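Local coordinates for protein beta-1,4-galactanase (PDB 1HJQ) that hydrolyses the beta-1,4-galactosidic linkages of type I arabinogalactans, acting as a family 53 glycoside hydrolase, at residues S116-A121 with D166-P171. Numbering follows the deposited sequence.
Sequences SMNRFA and DSRLNP
Asn118, on the helix 102-123, hooks the loop 166-171 through the backbone N-H of Arg168, which is bonded to Asn118 OD1 with N to OD1 2.6 Å. The bond is fairly straight, 162° at the hydrogen, with the donor slightly tilted from the carbonyl plane. Asn118 ND2 reaches, weakly, a water that also donates to the carbonyl O of Asp166, a weak, water-mediated second link to the loop. Arg168 is the side chain to follow outward. Its CB sits 3.6 Å from Ala121 CB and also close to Asn118 OD1; CG and CD then pass that same oxygen, and the chain bends at chi2 and again at chi3 (63°), which turns NE back toward the amide. NE lies near Asn118 OD1 at a poor angle for a bond, CZ stands 3.6 Å from Asn118 CG, NH1 is near Asn118 CG and ND2, and NH2 lies 3.7 Å from Asn118 CB. The two flat groups are stacked, planes 10° apart, with Asn118 OD1 over one guanidinium face, offset toward its rim, while NH2 makes a salt bridge with Asp122, further along the same helix. An alanine in place of Asn118 would probably leave the Arg168 N-H without its acceptor and the guanidinium without the flat group it lies on. On the inner side, Met117 SD packs against Leu169 CD1, 3.5 Å away, and Leu169 CD2 approaches Ala121 CB at 3.9 Å. Met117 CB meets Ser167 CB, whose OG bonds to Val164 O and weakly accepts Leu169 N. Far from the catalytic glutamates Glu135 and Glu245, this contact joins an outer helix of the (beta/alpha)8 TIM barrel of clan GH-A, helix 102-123, to the loop that leads from helix 150-165 into strand 174-179.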
ATOM      1  N   SER A 116      14.609   1.365 -11.757  1.00 17.60           N
ATOM      2  CA  SER A 116      14.285   1.522 -10.347  1.00 18.08           C
ATOM      3  C   SER A 116      14.557   0.243  -9.556  1.00 19.01           C
ATOM      4  O   SER A 116      15.198   0.276  -8.504  1.00 18.48           O
ATOM      5  CB  SER A 116      12.822   1.924 -10.174  1.00 18.26           C
ATOM      6  OG  SER A 116      12.576   3.229 -10.657  1.00 18.42           O
ATOM      7  N   MET A 117      14.058  -0.885 -10.048  1.00 19.75           N
ATOM      8  CA  MET A 117      14.277  -2.145  -9.356  1.00 20.66           C
ATOM      9  C   MET A 117      15.765  -2.473  -9.303  1.00 21.58           C
ATOM     10  O   MET A 117      16.277  -2.927  -8.278  1.00 20.75           O
ATOM     11  CB  MET A 117      13.501  -3.261 -10.045  1.00 20.14           C
ATOM     12  CG  MET A 117      11.987  -3.131  -9.903  1.00 19.85           C
ATOM     13  SD  MET A 117      11.361  -3.509  -8.239  1.00 21.45           S
ATOM     14  CE  MET A 117      11.562  -1.918  -7.425  1.00 21.69           C
ATOM     15  N   ASN A 118      16.466  -2.228 -10.405  1.00 23.06           N
ATOM     16  CA  ASN A 118      17.898  -2.500 -10.445  1.00 24.44           C
ATOM     17  C   ASN A 118      18.623  -1.601  -9.455  1.00 25.01           C
ATOM     18  O   ASN A 118      19.719  -1.913  -8.993  1.00 25.54           O
ATOM     19  CB  ASN A 118      18.455  -2.286 -11.855  1.00 23.88           C
ATOM     20  CG  ASN A 118      18.230  -3.483 -12.752  1.00 25.13           C
ATOM     21  OD1 ASN A 118      18.386  -4.625 -12.324  1.00 25.27           O
ATOM     22  ND2 ASN A 118      17.878  -3.231 -14.008  1.00 26.60           N
ATOM     23  N   ARG A 119      17.998  -0.482  -9.123  1.00 25.93           N
ATOM     24  CA  ARG A 119      18.588   0.451  -8.181  1.00 26.86           C
ATOM     25  C   ARG A 119      18.698  -0.232  -6.816  1.00 26.95           C
ATOM     26  O   ARG A 119      19.703  -0.094  -6.116  1.00 27.06           O
ATOM     27  CB  ARG A 119      17.722   1.698  -8.092  1.00 28.14           C
ATOM     28  CG  ARG A 119      18.393   2.850  -7.412  1.00 31.75           C
ATOM     29  CD  ARG A 119      19.565   3.377  -8.214  1.00 33.08           C
ATOM     30  NE  ARG A 119      20.267   4.398  -7.444  1.00 36.09           N
ATOM     31  CZ  ARG A 119      19.793   5.617  -7.197  1.00 36.68           C
ATOM     32  NH1 ARG A 119      18.612   5.988  -7.670  1.00 36.57           N
ATOM     33  NH2 ARG A 119      20.496   6.457  -6.447  1.00 38.21           N
ATOM     34  N   PHE A 120      17.661  -0.979  -6.445  1.00 26.86           N
ATOM     35  CA  PHE A 120      17.666  -1.701  -5.179  1.00 26.80           C
ATOM     36  C   PHE A 120      18.601  -2.906  -5.267  1.00 27.24           C
ATOM     37  O   PHE A 120      19.361  -3.182  -4.340  1.00 27.67           O
ATOM     38  CB  PHE A 120      16.255  -2.174  -4.815  1.00 25.60           C
ATOM     39  CG  PHE A 120      15.355  -1.079  -4.340  1.00 24.71           C
ATOM     40  CD1 PHE A 120      14.508  -0.420  -5.223  1.00 24.94           C
ATOM     41  CD2 PHE A 120      15.376  -0.682  -3.010  1.00 24.38           C
ATOM     42  CE1 PHE A 120      13.695   0.622  -4.789  1.00 24.03           C
ATOM     43  CE2 PHE A 120      14.566   0.359  -2.564  1.00 24.20           C
ATOM     44  CZ  PHE A 120      13.726   1.011  -3.454  1.00 24.38           C
ATOM     45  N   ALA A 121      18.539  -3.617  -6.388  1.00 27.29           N
ATOM     46  CA  ALA A 121      19.379  -4.787  -6.605  1.00 27.69           C
ATOM     47  C   ALA A 121      20.852  -4.423  -6.464  1.00 28.23           C
ATOM     48  O   ALA A 121      21.596  -5.070  -5.725  1.00 28.66           O
ATOM     49  CB  ALA A 121      19.120  -5.357  -7.986  1.00 28.07           C
ATOM     50  N   ASP A 166      12.679  -8.449 -15.572  1.00 22.28           N
ATOM     51  CA  ASP A 166      13.999  -8.355 -16.197  1.00 22.92           C
ATOM     52  C   ASP A 166      15.085  -7.677 -15.353  1.00 23.37           C
ATOM     53  O   ASP A 166      16.193  -7.471 -15.838  1.00 23.81           O
ATOM     54  CB  ASP A 166      13.921  -7.604 -17.532  1.00 23.45           C
ATOM     55  CG  ASP A 166      13.139  -8.351 -18.589  1.00 24.11           C
ATOM     56  OD1 ASP A 166      13.004  -9.587 -18.483  1.00 24.61           O
ATOM     57  OD2 ASP A 166      12.674  -7.693 -19.545  1.00 24.72           O
ATOM     58  N   SER A 167      14.790  -7.323 -14.107  1.00 23.60           N
ATOM     59  CA  SER A 167      15.788  -6.654 -13.275  1.00 23.53           C
ATOM     60  C   SER A 167      16.764  -7.632 -12.625  1.00 24.05           C
ATOM     61  O   SER A 167      16.584  -8.843 -12.693  1.00 23.74           O
ATOM     62  CB  SER A 167      15.100  -5.837 -12.183  1.00 23.50           C
ATOM     63  OG  SER A 167      14.498  -6.688 -11.222  1.00 24.07           O
ATOM     64  N   ARG A 168      17.804  -7.090 -11.998  1.00 24.69           N
ATOM     65  CA  ARG A 168      18.809  -7.897 -11.314  1.00 24.67           C
ATOM     66  C   ARG A 168      18.280  -8.419  -9.980  1.00 25.54           C
ATOM     67  O   ARG A 168      18.982  -9.131  -9.265  1.00 26.61           O
ATOM     68  CB  ARG A 168      20.067  -7.071 -11.040  1.00 23.98           C
ATOM     69  CG  ARG A 168      21.274  -7.418 -11.895  1.00 23.04           C
ATOM     70  CD  ARG A 168      21.505  -6.372 -12.960  1.00 22.54           C
ATOM     71  NE  ARG A 168      21.808  -5.056 -12.397  1.00 19.80           N
ATOM     72  CZ  ARG A 168      21.830  -3.943 -13.118  1.00 19.67           C
ATOM     73  NH1 ARG A 168      21.571  -3.998 -14.418  1.00 19.05           N
ATOM     74  NH2 ARG A 168      22.093  -2.778 -12.547  1.00 20.06           N
ATOM     75  N   LEU A 169      17.055  -8.053  -9.627  1.00 25.82           N
ATOM     76  CA  LEU A 169      16.496  -8.517  -8.368  1.00 26.46           C
ATOM     77  C   LEU A 169      16.447 -10.027  -8.320  1.00 27.67           C
ATOM     78  O   LEU A 169      16.020 -10.682  -9.269  1.00 27.50           O
ATOM     79  CB  LEU A 169      15.090  -7.969  -8.153  1.00 25.28           C
ATOM     80  CG  LEU A 169      14.992  -6.528  -7.662  1.00 24.80           C
ATOM     81  CD1 LEU A 169      13.522  -6.153  -7.513  1.00 24.17           C
ATOM     82  CD2 LEU A 169      15.728  -6.384  -6.342  1.00 21.96           C
ATOM     83  N   ASN A 170      16.901 -10.573  -7.204  1.00 29.87           N
ATOM     84  CA  ASN A 170      16.896 -12.008  -7.004  1.00 32.05           C
ATOM     85  C   ASN A 170      16.957 -12.264  -5.505  1.00 32.07           C
ATOM     86  O   ASN A 170      17.868 -11.786  -4.818  1.00 32.76           O
ATOM     87  CB  ASN A 170      18.095 -12.662  -7.688  1.00 35.20           C
ATOM     88  CG  ASN A 170      17.881 -14.152  -7.937  1.00 38.62           C
ATOM     89  OD1 ASN A 170      18.835 -14.905  -8.153  1.00 40.44           O
ATOM     90  ND2 ASN A 170      16.620 -14.581  -7.924  1.00 39.72           N
ATOM     91  N   PRO A 171      15.950 -12.970  -4.968  1.00 30.83           N
ATOM     92  CA  PRO A 171      14.825 -13.476  -5.760  1.00 29.07           C
ATOM     93  C   PRO A 171      13.957 -12.310  -6.228  1.00 27.60           C
ATOM     94  O   PRO A 171      14.078 -11.204  -5.710  1.00 26.05           O
ATOM     95  CB  PRO A 171      14.094 -14.379  -4.776  1.00 29.27           C
ATOM     96  CG  PRO A 171      14.302 -13.661  -3.476  1.00 30.72           C
ATOM     97  CD  PRO A 171      15.775 -13.296  -3.541  1.00 30.69           C
TER
HETATM   98  O   HOH W   1      18.472  -6.042 -15.938  1.00 19.59           O